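PDB 1Z6N: thioredoxin family protein from Pseudomonas aeruginosa, which is of unknown function but has a thioredoxin-like fold, suggesting a possible thiol-disulfide redox role, and can bind a metal ion. Local coordinates for residues A[61-66]-A[90-95]; A[5-10]-A[57-62]; A[71-76]-A[112-117]. All coordinates share one frame; numbering follows the deposited sequence.

Contact 1: A[61-66]-A[90-95]; sequences AGEMWC and IISKGR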
loop_
_atom_site.group_PDB
_atom_site.type_symbol
_atom_site.label_atom_id
_atom_site.label_comp_id
_atom_site.label_asym_id
_atom_site.label_seq_id
_atom_site.Cartn_x
_atom_site.Cartn_y
_atom_site.Cartn_z
ATOM N N ALA A 61 1.329 -7.026 -3.109
ATOM C CA ALA A 61 1.469 -8.363 -2.526
ATOM C C ALA A 61 1.461 -8.189 -1.009
ATOM O O ALA A 61 2.262 -7.436 -0.445
ATOM C CB ALA A 61 2.762 -9.024 -2.972
ATOM N N GLY A 62 0.523 -8.867 -0.351
ATOM C CA GLY A 62 0.354 -8.678 1.081
ATOM C C GLY A 62 -0.410 -9.820 1.707
ATOM O O GLY A 62 -0.981 -10.661 1.006
ATOM N N GLU A 63 -0.398 -9.842 3.039
ATOM C CA GLU A 63 -1.033 -10.911 3.818
ATOM C C GLU A 63 -1.594 -10.297 5.097
ATOM O O GLU A 63 -0.958 -9.438 5.720
ATOM C CB GLU A 63 -0.014 -11.972 4.219
ATOM C CG GLU A 63 0.727 -12.643 3.042
ATOM C CD GLU A 63 0.143 -13.981 2.578
ATOM O OE1 GLU A 63 0.317 -14.307 1.387
ATOM O OE2 GLU A 63 -0.413 -14.722 3.407
ATOM N N MET A 64 -2.764 -10.774 5.512
ATOM C CA MET A 64 -3.413 -10.188 6.686
ATOM C C MET A 64 -2.717 -10.439 8.024
ATOM O O MET A 64 -3.005 -9.743 9.003
ATOM C CB MET A 64 -4.891 -10.597 6.766
ATOM C CG MET A 64 -5.804 -9.710 5.953
ATOM S SD MET A 64 -5.997 -7.978 6.602
ATOM C CE MET A 64 -7.035 -8.368 8.094
ATOM N N TRP A 65 -1.842 -11.445 8.087
ATOM C CA TRP A 65 -1.102 -11.704 9.324
ATOM C C TRP A 65 0.073 -10.749 9.528
ATOM O O TRP A 65 0.669 -10.730 10.600
ATOM C CB TRP A 65 -0.607 -13.151 9.365
ATOM C CG TRP A 65 0.106 -13.573 8.125
ATOM C CD1 TRP A 65 -0.432 -14.263 7.076
ATOM C CD2 TRP A 65 1.493 -13.342 7.788
ATOM N NE1 TRP A 65 0.525 -14.474 6.106
ATOM C CE2 TRP A 65 1.708 -13.908 6.512
ATOM C CE3 TRP A 65 2.571 -12.690 8.427
ATOM C CZ2 TRP A 65 2.958 -13.865 5.865
ATOM C CZ3 TRP A 65 3.810 -12.632 7.765
ATOM C CH2 TRP A 65 3.987 -13.210 6.505
ATOM N N CYS A 66 0.440 -10.022 8.474
ATOM C CA CYS A 66 1.638 -9.178 8.501
ATOM C C CYS A 66 1.300 -7.789 9.054
ATOM O O CYS A 66 0.483 -7.090 8.469
ATOM C CB CYS A 66 2.191 -9.066 7.083
ATOM S SG CYS A 66 3.482 -7.820 6.972
ATOM N N ILE A 90 -4.964 -6.879 -4.364
ATOM C CA ILE A 90 -3.956 -7.539 -3.513
ATOM C C ILE A 90 -3.834 -9.029 -3.834
ATOM O O ILE A 90 -4.825 -9.763 -3.824
ATOM C CB ILE A 90 -4.344 -7.371 -2.027
ATOM C CG1 ILE A 90 -4.430 -5.869 -1.693
ATOM C CG2 ILE A 90 -3.319 -8.001 -1.103
ATOM C CD1 ILE A 90 -5.386 -5.536 -0.514
ATOM N N ILE A 91 -2.606 -9.432 -4.164
ATOM C CA ILE A 91 -2.240 -10.844 -4.373
ATOM C C ILE A 91 -1.388 -11.316 -3.206
ATOM O O ILE A 91 -0.981 -10.512 -2.351
ATOM C CB ILE A 91 -1.462 -11.051 -5.685
ATOM C CG1 ILE A 91 -0.141 -10.258 -5.667
ATOM C CG2 ILE A 91 -2.339 -10.691 -6.876
ATOM C CD1 ILE A 91 0.787 -10.551 -6.880
ATOM N N SER A 92 -1.171 -12.630 -3.137
ATOM C CA SER A 92 -0.464 -13.206 -1.983
ATOM C C SER A 92 1.046 -12.991 -2.052
ATOM O O SER A 92 1.618 -12.723 -3.117
ATOM C CB SER A 92 -0.724 -14.696 -1.896
ATOM O OG SER A 92 -0.037 -15.342 -2.960
ATOM N N LYS A 93 1.728 -13.155 -0.916
ATOM C CA LYS A 93 3.178 -13.160 -0.903
ATOM C C LYS A 93 3.722 -14.259 -1.804
ATOM O O LYS A 93 4.672 -14.035 -2.572
ATOM C CB LYS A 93 3.652 -13.367 0.536
ATOM C CG LYS A 93 5.167 -13.392 0.661
ATOM C CD LYS A 93 5.592 -13.503 2.128
ATOM C CE LYS A 93 7.079 -13.914 2.224
ATOM N NZ LYS A 93 7.506 -14.199 3.618
ATOM N N GLY A 94 3.115 -15.443 -1.725
ATOM C CA GLY A 94 3.587 -16.579 -2.530
ATOM C C GLY A 94 3.506 -16.280 -4.016
ATOM O O GLY A 94 4.417 -16.633 -4.786
ATOM N N ARG A 95 2.429 -15.613 -4.440
ATOM C CA ARG A 95 2.320 -15.306 -5.853
ATOM C C ARG A 95 3.399 -14.300 -6.282
ATOM O O ARG A 95 3.951 -14.405 -7.404
ATOM C CB ARG A 95 0.940 -14.787 -6.211
ATOM C CG ARG A 95 0.803 -14.678 -7.744
ATOM C CD ARG A 95 -0.613 -14.434 -8.177
ATOM N NE ARG A 95 -1.506 -15.575 -8.004
ATOM C CZ ARG A 95 -1.653 -16.595 -8.859
ATOM N NH1 ARG A 95 -0.909 -16.666 -9.954
ATOM N NH2 ARG A 95 -2.590 -17.516 -8.613
HETATM O O HOH W 1 1.288 -16.589 0.308
#
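A61 and I91 pair side by side at the ends of the parallel strands 56-61 and 86-91, and from there both chains leave the sheet. Backbone bonding continues one residue further: G62 N donates to I91 O (3.0 Å), and A61 CA adds a CA-H...O contact to the same oxygen at 3.3 Å.

The second group of bonds centres on the E63 carboxylate. OE1 takes K93 N from the first turn of helix 93-99 on its anti lone pair, at 2.9 Å. A water donates to OE1 and accepts from G94 N, joining the carboxylate to a second amide of that turn. OE2 accepts from W65 NE1 (2.9 Å), whose approach is 29° out of the carboxylate plane. A bend at chi2 (-96°) swings E63 CD toward K93. The same helix start has its own cap, since S92 OG accepts from R95 N.

The remaining contacts are packing. A61 CB meets I91 CG1 at 4.1 Å on one face of the sheet, and the I90 CG2 methyl lies beside the G62 amide N at 4.0 Å. E63 CG packs on K93 CB at 3.9 Å, the two side chains crossing at about a right angle, and E63 CB lies over the rim of one face of the W65 indole.

With both oxygens gripped, the carboxylate is fixed in rotation, and its place at a helix N-terminus would favour its negative charge. It thereby ties helix 93-99 to the loop leading to C66, the first cysteine of a probable thioredoxin-type CxxC.

Contact 2: A[5-10]-A[57-62]; sequences AELFDI and RLLVAG
Side-chain packing of L7 and F8 against R57 and L59 lays the N-terminal helix 4-10 across one face of the central sheet, over strand 56-61, without a hydrogen bond between the two segments. The axes come within 8.7 Å and cross at 75°.

F8 carries most of the contact. Its CG is anti to the backbone N (chi1 -168°), and the ring reaches the start of the strand. R57 CD sits over one face, 3.9 Å from the ring centroid, in a CH-pi contact, and R57 CB touches F8 CE1 at 3.6 Å. CD, not the guanidinium, lies over the ring centre; the guanidinium plane is turned 76° from the ring, with F8 CE2 at the guanidinium edge, and NH1 goes on to bond E119 O. At the ring edge F8 CE1 lies 3.6 Å from L58 O.

Further along the strand, L59 forks beneath the helix: CD2 meets L7 CB at 3.9 Å, and CD1 lies equally close to F8 N. Helix 4-10 also touches R95 of helix 93-99 through L7 and I10. A helix lying on a central strand in this way is consistent with the alpha-beta-alpha sandwich of this thioredoxin-family protein.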
loop_
_atom_site.group_PDB
_atom_site.type_symbol
_atom_site.label_atom_id
_atom_site.label_comp_id
_atom_site.label_asym_id
_atom_site.label_seq_id
_atom_site.Cartn_x
_atom_site.Cartn_y
_atom_site.Cartn_z
ATOM N N ALA A 5 -1.495 -6.568 -15.713
ATOM C CA ALA A 5 -2.961 -6.513 -15.873
ATOM C C ALA A 5 -3.604 -7.808 -15.399
ATOM O O ALA A 5 -4.602 -7.774 -14.688
ATOM C CB ALA A 5 -3.333 -6.208 -17.326
ATOM N N GLU A 6 -3.001 -8.939 -15.763
ATOM C CA GLU A 6 -3.504 -10.251 -15.346
ATOM C C GLU A 6 -3.437 -10.431 -13.827
ATOM O O GLU A 6 -4.386 -10.926 -13.197
ATOM C CB GLU A 6 -2.745 -11.379 -16.064
ATOM C CG GLU A 6 -3.119 -11.461 -17.537
ATOM C CD GLU A 6 -2.284 -12.436 -18.337
ATOM O OE1 GLU A 6 -1.113 -12.706 -17.983
ATOM O OE2 GLU A 6 -2.808 -12.927 -19.366
ATOM N N LEU A 7 -2.321 -10.016 -13.230
ATOM C CA LEU A 7 -2.173 -10.103 -11.779
ATOM C C LEU A 7 -3.118 -9.158 -11.067
ATOM O O LEU A 7 -3.769 -9.533 -10.086
ATOM C CB LEU A 7 -0.738 -9.764 -11.363
ATOM C CG LEU A 7 0.301 -10.786 -11.846
ATOM C CD1 LEU A 7 1.712 -10.268 -11.607
ATOM C CD2 LEU A 7 0.092 -12.134 -11.118
ATOM N N PHE A 8 -3.220 -7.924 -11.556
ATOM C CA PHE A 8 -4.182 -6.985 -10.954
ATOM C C PHE A 8 -5.624 -7.515 -10.986
ATOM O O PHE A 8 -6.391 -7.400 -10.006
ATOM C CB PHE A 8 -4.085 -5.609 -11.637
ATOM C CG PHE A 8 -4.814 -4.522 -10.897
ATOM C CD1 PHE A 8 -4.179 -3.806 -9.884
ATOM C CD2 PHE A 8 -6.138 -4.221 -11.203
ATOM C CE1 PHE A 8 -4.847 -2.816 -9.173
ATOM C CE2 PHE A 8 -6.804 -3.216 -10.500
ATOM C CZ PHE A 8 -6.156 -2.522 -9.480
ATOM N N ASP A 9 -5.966 -8.141 -12.106
ATOM C CA ASP A 9 -7.315 -8.674 -12.308
ATOM C C ASP A 9 -7.661 -9.777 -11.294
ATOM O O ASP A 9 -8.832 -9.915 -10.909
ATOM C CB ASP A 9 -7.451 -9.184 -13.732
ATOM C CG ASP A 9 -8.839 -9.646 -14.038
ATOM O OD1 ASP A 9 -9.750 -8.784 -14.083
ATOM O OD2 ASP A 9 -9.021 -10.875 -14.226
ATOM N N ILE A 10 -6.673 -10.565 -10.856
ATOM C CA ILE A 10 -6.961 -11.635 -9.889
ATOM C C ILE A 10 -6.713 -11.226 -8.427
ATOM O O ILE A 10 -7.062 -11.956 -7.495
ATOM C CB ILE A 10 -6.230 -12.973 -10.200
ATOM C CG1 ILE A 10 -4.701 -12.804 -10.128
ATOM C CG2 ILE A 10 -6.714 -13.549 -11.544
ATOM C CD1 ILE A 10 -3.975 -14.110 -9.863
ATOM N N ARG A 57 -3.118 2.334 -10.550
ATOM C CA ARG A 57 -3.409 1.030 -9.974
ATOM C C ARG A 57 -2.273 0.626 -9.052
ATOM O O ARG A 57 -1.102 0.709 -9.433
ATOM C CB ARG A 57 -3.582 0.006 -11.089
ATOM C CG ARG A 57 -4.828 0.267 -11.919
ATOM C CD ARG A 57 -5.031 -0.836 -12.921
ATOM N NE ARG A 57 -6.120 -0.553 -13.850
ATOM C CZ ARG A 57 -5.966 0.073 -15.013
ATOM N NH1 ARG A 57 -4.766 0.490 -15.394
ATOM N NH2 ARG A 57 -7.012 0.277 -15.799
ATOM N N LEU A 58 -2.615 0.195 -7.837
ATOM C CA LEU A 58 -1.628 -0.290 -6.889
ATOM C C LEU A 58 -1.775 -1.811 -6.855
ATOM O O LEU A 58 -2.761 -2.327 -6.322
ATOM C CB LEU A 58 -1.865 0.321 -5.497
ATOM C CG LEU A 58 -1.886 1.853 -5.389
ATOM C CD1 LEU A 58 -1.990 2.337 -3.938
ATOM C CD2 LEU A 58 -0.676 2.474 -6.069
ATOM N N LEU A 59 -0.829 -2.501 -7.494
ATOM C CA LEU A 59 -0.748 -3.961 -7.419
ATOM C C LEU A 59 0.055 -4.307 -6.179
ATOM O O LEU A 59 1.248 -4.000 -6.076
ATOM C CB LEU A 59 -0.087 -4.555 -8.666
ATOM C CG LEU A 59 0.132 -6.071 -8.640
ATOM C CD1 LEU A 59 -1.197 -6.843 -8.456
ATOM C CD2 LEU A 59 0.822 -6.500 -9.922
ATOM N N VAL A 60 -0.616 -4.946 -5.227
ATOM C CA VAL A 60 -0.020 -5.166 -3.920
ATOM C C VAL A 60 0.162 -6.640 -3.623
ATOM O O VAL A 60 -0.739 -7.419 -3.872
ATOM C CB VAL A 60 -0.948 -4.602 -2.813
ATOM C CG1 VAL A 60 -0.359 -4.844 -1.424
ATOM C CG2 VAL A 60 -1.201 -3.108 -3.021
ATOM N N ALA A 61 1.329 -7.026 -3.109
ATOM C CA ALA A 61 1.469 -8.363 -2.526
ATOM C C ALA A 61 1.461 -8.189 -1.009
ATOM O O ALA A 61 2.262 -7.436 -0.445
ATOM C CB ALA A 61 2.762 -9.024 -2.972
ATOM N N GLY A 62 0.523 -8.867 -0.351
ATOM C CA GLY A 62 0.354 -8.678 1.081
ATOM C C GLY A 62 -0.410 -9.820 1.707
ATOM O O GLY A 62 -0.981 -10.661 1.006
#

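Contact 3: A[71-76]-A[112-117]; sequences INLAAL and PLVLVL
N72 meets P112 where helix 67-82 passes the start of strand 113-117, CB to CG at 4.3 Å, and over the next turn the helix settles on the strand through L73 and L76. N72 CB points toward the strand, but its amide is engaged elsewhere: ND2 donates to Y145 OH and makes a weak bond to D68 O. A polar group in a buried setting is thus given a partner while its methylene does the packing.

L73, next in sequence, leaves the helix to one side, and its terminal methyls reach the strand. Its CD2 bridges two residues of the other segment, standing 4.2 Å from P112 CB and 4.3 Å from V114 CG2. V60 of the neighbouring strand also touches L73, which therefore packs over two strands.

One turn after N72, L76 N bonds back to N72 O, and the L76 side chain heads for the strand. It meets V114 tip to tip: L76 CD1 lies 4.0 Å from V114 CG2 and 4.2 Å from CG1. V114 CG2, anti to the carbonyl carbon and beside the backbone N, is the branch shared by L73 and L76. V158 of helix 151-164 packs on L76 as well.

Dispersion and burial, not hydrogen bonds, hold these segments together. P112 follows a cis peptide bond and its side chain touches the CxxC-type pattern at the helix start, an arrangement consistent with the cis-proline of thioredoxins; the same proline that packs on N72 and L73 thus also borders the probable redox motif.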
loop_
_atom_site.group_PDB
_atom_site.type_symbol
_atom_site.label_atom_id
_atom_site.label_comp_id
_atom_site.label_asym_id
_atom_site.label_seq_id
_atom_site.Cartn_x
_atom_site.Cartn_y
_atom_site.Cartn_z
ATOM N N ILE A 71 -0.902 -2.129 8.725
ATOM C CA ILE A 71 -0.630 -0.692 8.861
ATOM C C ILE A 71 -0.709 0.005 7.519
ATOM O O ILE A 71 -1.524 0.895 7.318
ATOM C CB ILE A 71 0.747 -0.462 9.492
ATOM C CG1 ILE A 71 0.746 -0.974 10.942
ATOM C CG2 ILE A 71 1.130 1.025 9.452
ATOM C CD1 ILE A 71 2.137 -1.201 11.542
ATOM N N ASN A 72 0.164 -0.375 6.582
ATOM C CA ASN A 72 0.284 0.450 5.396
ATOM C C ASN A 72 -0.861 0.280 4.427
ATOM O O ASN A 72 -1.201 1.213 3.706
ATOM C CB ASN A 72 1.629 0.222 4.724
ATOM C CG ASN A 72 2.774 0.581 5.631
ATOM O OD1 ASN A 72 2.929 1.738 6.022
ATOM N ND2 ASN A 72 3.563 -0.424 6.009
ATOM N N LEU A 73 -1.468 -0.906 4.404
ATOM C CA LEU A 73 -2.603 -1.089 3.518
ATOM C C LEU A 73 -3.869 -0.428 4.067
ATOM O O LEU A 73 -4.680 0.054 3.277
ATOM C CB LEU A 73 -2.818 -2.561 3.167
ATOM C CG LEU A 73 -1.611 -3.192 2.462
ATOM C CD1 LEU A 73 -1.928 -4.659 2.105
ATOM C CD2 LEU A 73 -1.208 -2.401 1.216
ATOM N N ALA A 74 -4.011 -0.354 5.395
ATOM C CA ALA A 74 -5.106 0.468 5.948
ATOM C C ALA A 74 -4.970 1.917 5.452
ATOM O O ALA A 74 -5.960 2.563 5.089
ATOM C CB ALA A 74 -5.126 0.411 7.474
ATOM N N ALA A 75 -3.738 2.419 5.431
ATOM C CA ALA A 75 -3.493 3.807 4.987
ATOM C C ALA A 75 -3.780 3.975 3.496
ATOM O O ALA A 75 -4.442 4.940 3.089
ATOM C CB ALA A 75 -2.062 4.240 5.323
ATOM N N LEU A 76 -3.278 3.049 2.682
ATOM C CA LEU A 76 -3.467 3.143 1.236
ATOM C C LEU A 76 -4.938 2.937 0.846
ATOM O O LEU A 76 -5.425 3.575 -0.083
ATOM C CB LEU A 76 -2.518 2.204 0.475
ATOM C CG LEU A 76 -1.028 2.571 0.612
ATOM C CD1 LEU A 76 -0.177 1.554 -0.131
ATOM C CD2 LEU A 76 -0.737 3.997 0.102
ATOM N N PRO A 112 4.309 -5.372 2.941
ATOM C CA PRO A 112 3.637 -5.303 1.637
ATOM C C PRO A 112 4.567 -4.789 0.553
ATOM O O PRO A 112 5.356 -3.867 0.794
ATOM C CB PRO A 112 2.541 -4.264 1.873
ATOM C CG PRO A 112 3.077 -3.384 2.940
ATOM C CD PRO A 112 3.860 -4.294 3.846
ATOM N N LEU A 113 4.464 -5.392 -0.625
ATOM C CA LEU A 113 5.125 -4.890 -1.812
ATOM C C LEU A 113 4.048 -4.196 -2.636
ATOM O O LEU A 113 3.072 -4.836 -3.031
ATOM C CB LEU A 113 5.745 -6.058 -2.595
ATOM C CG LEU A 113 6.275 -5.745 -3.999
ATOM C CD1 LEU A 113 7.431 -4.748 -3.914
ATOM C CD2 LEU A 113 6.718 -7.033 -4.722
ATOM N N VAL A 114 4.223 -2.897 -2.875
ATOM C CA VAL A 114 3.228 -2.113 -3.568
ATOM C C VAL A 114 3.831 -1.590 -4.869
ATOM O O VAL A 114 4.756 -0.779 -4.849
ATOM C CB VAL A 114 2.736 -0.926 -2.709
ATOM C CG1 VAL A 114 1.689 -0.128 -3.453
ATOM C CG2 VAL A 114 2.152 -1.423 -1.365
ATOM N N LEU A 115 3.291 -2.059 -5.988
ATOM C CA LEU A 115 3.733 -1.588 -7.300
ATOM C C LEU A 115 2.758 -0.532 -7.797
ATOM O O LEU A 115 1.556 -0.787 -7.880
ATOM C CB LEU A 115 3.809 -2.768 -8.275
ATOM C CG LEU A 115 4.697 -3.942 -7.825
ATOM C CD1 LEU A 115 4.672 -5.006 -8.923
ATOM C CD2 LEU A 115 6.132 -3.493 -7.556
ATOM N N VAL A 116 3.272 0.660 -8.097
ATOM C CA VAL A 116 2.442 1.768 -8.549
ATOM C C VAL A 116 2.438 1.764 -10.064
ATOM O O VAL A 116 3.498 1.913 -10.694
ATOM C CB VAL A 116 2.971 3.120 -8.016
ATOM C CG1 VAL A 116 2.076 4.266 -8.472
ATOM C CG2 VAL A 116 3.077 3.070 -6.494
ATOM N N LEU A 117 1.259 1.564 -10.640
ATOM C CA LEU A 117 1.101 1.427 -12.088
ATOM C C LEU A 117 0.206 2.542 -12.616
ATOM O O LEU A 117 -0.710 2.992 -11.919
ATOM C CB LEU A 117 0.486 0.071 -12.438
ATOM C CG LEU A 117 1.182 -1.204 -11.961
ATOM C CD1 LEU A 117 0.201 -2.358 -11.952
ATOM C CD2 LEU A 117 2.314 -1.557 -12.887
#

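How the contacts relate
The three contacts lie on one mixed sheet, their centres each about 11 Å from the others. Strand 56-61 serves contacts 1 and 2, which share A61 and G62, and it runs between strand 86-91 of contact 1 and the antiparallel strand 113-117 of contact 3. Main-chain bonds join all three: I91 N to V60 O, A61 N to L113 O, and L117 N to R57 O. Contacts 2 and 3 lie on opposite faces, helix 4-10 on one and helix 67-82 on the other. Along the chain contact 2 closes before contact 3 opens, whereas contacts 1 and 3 interleave. Contacts 1 and 3 reach the probable CxxC region, through C66 and P112 respectively.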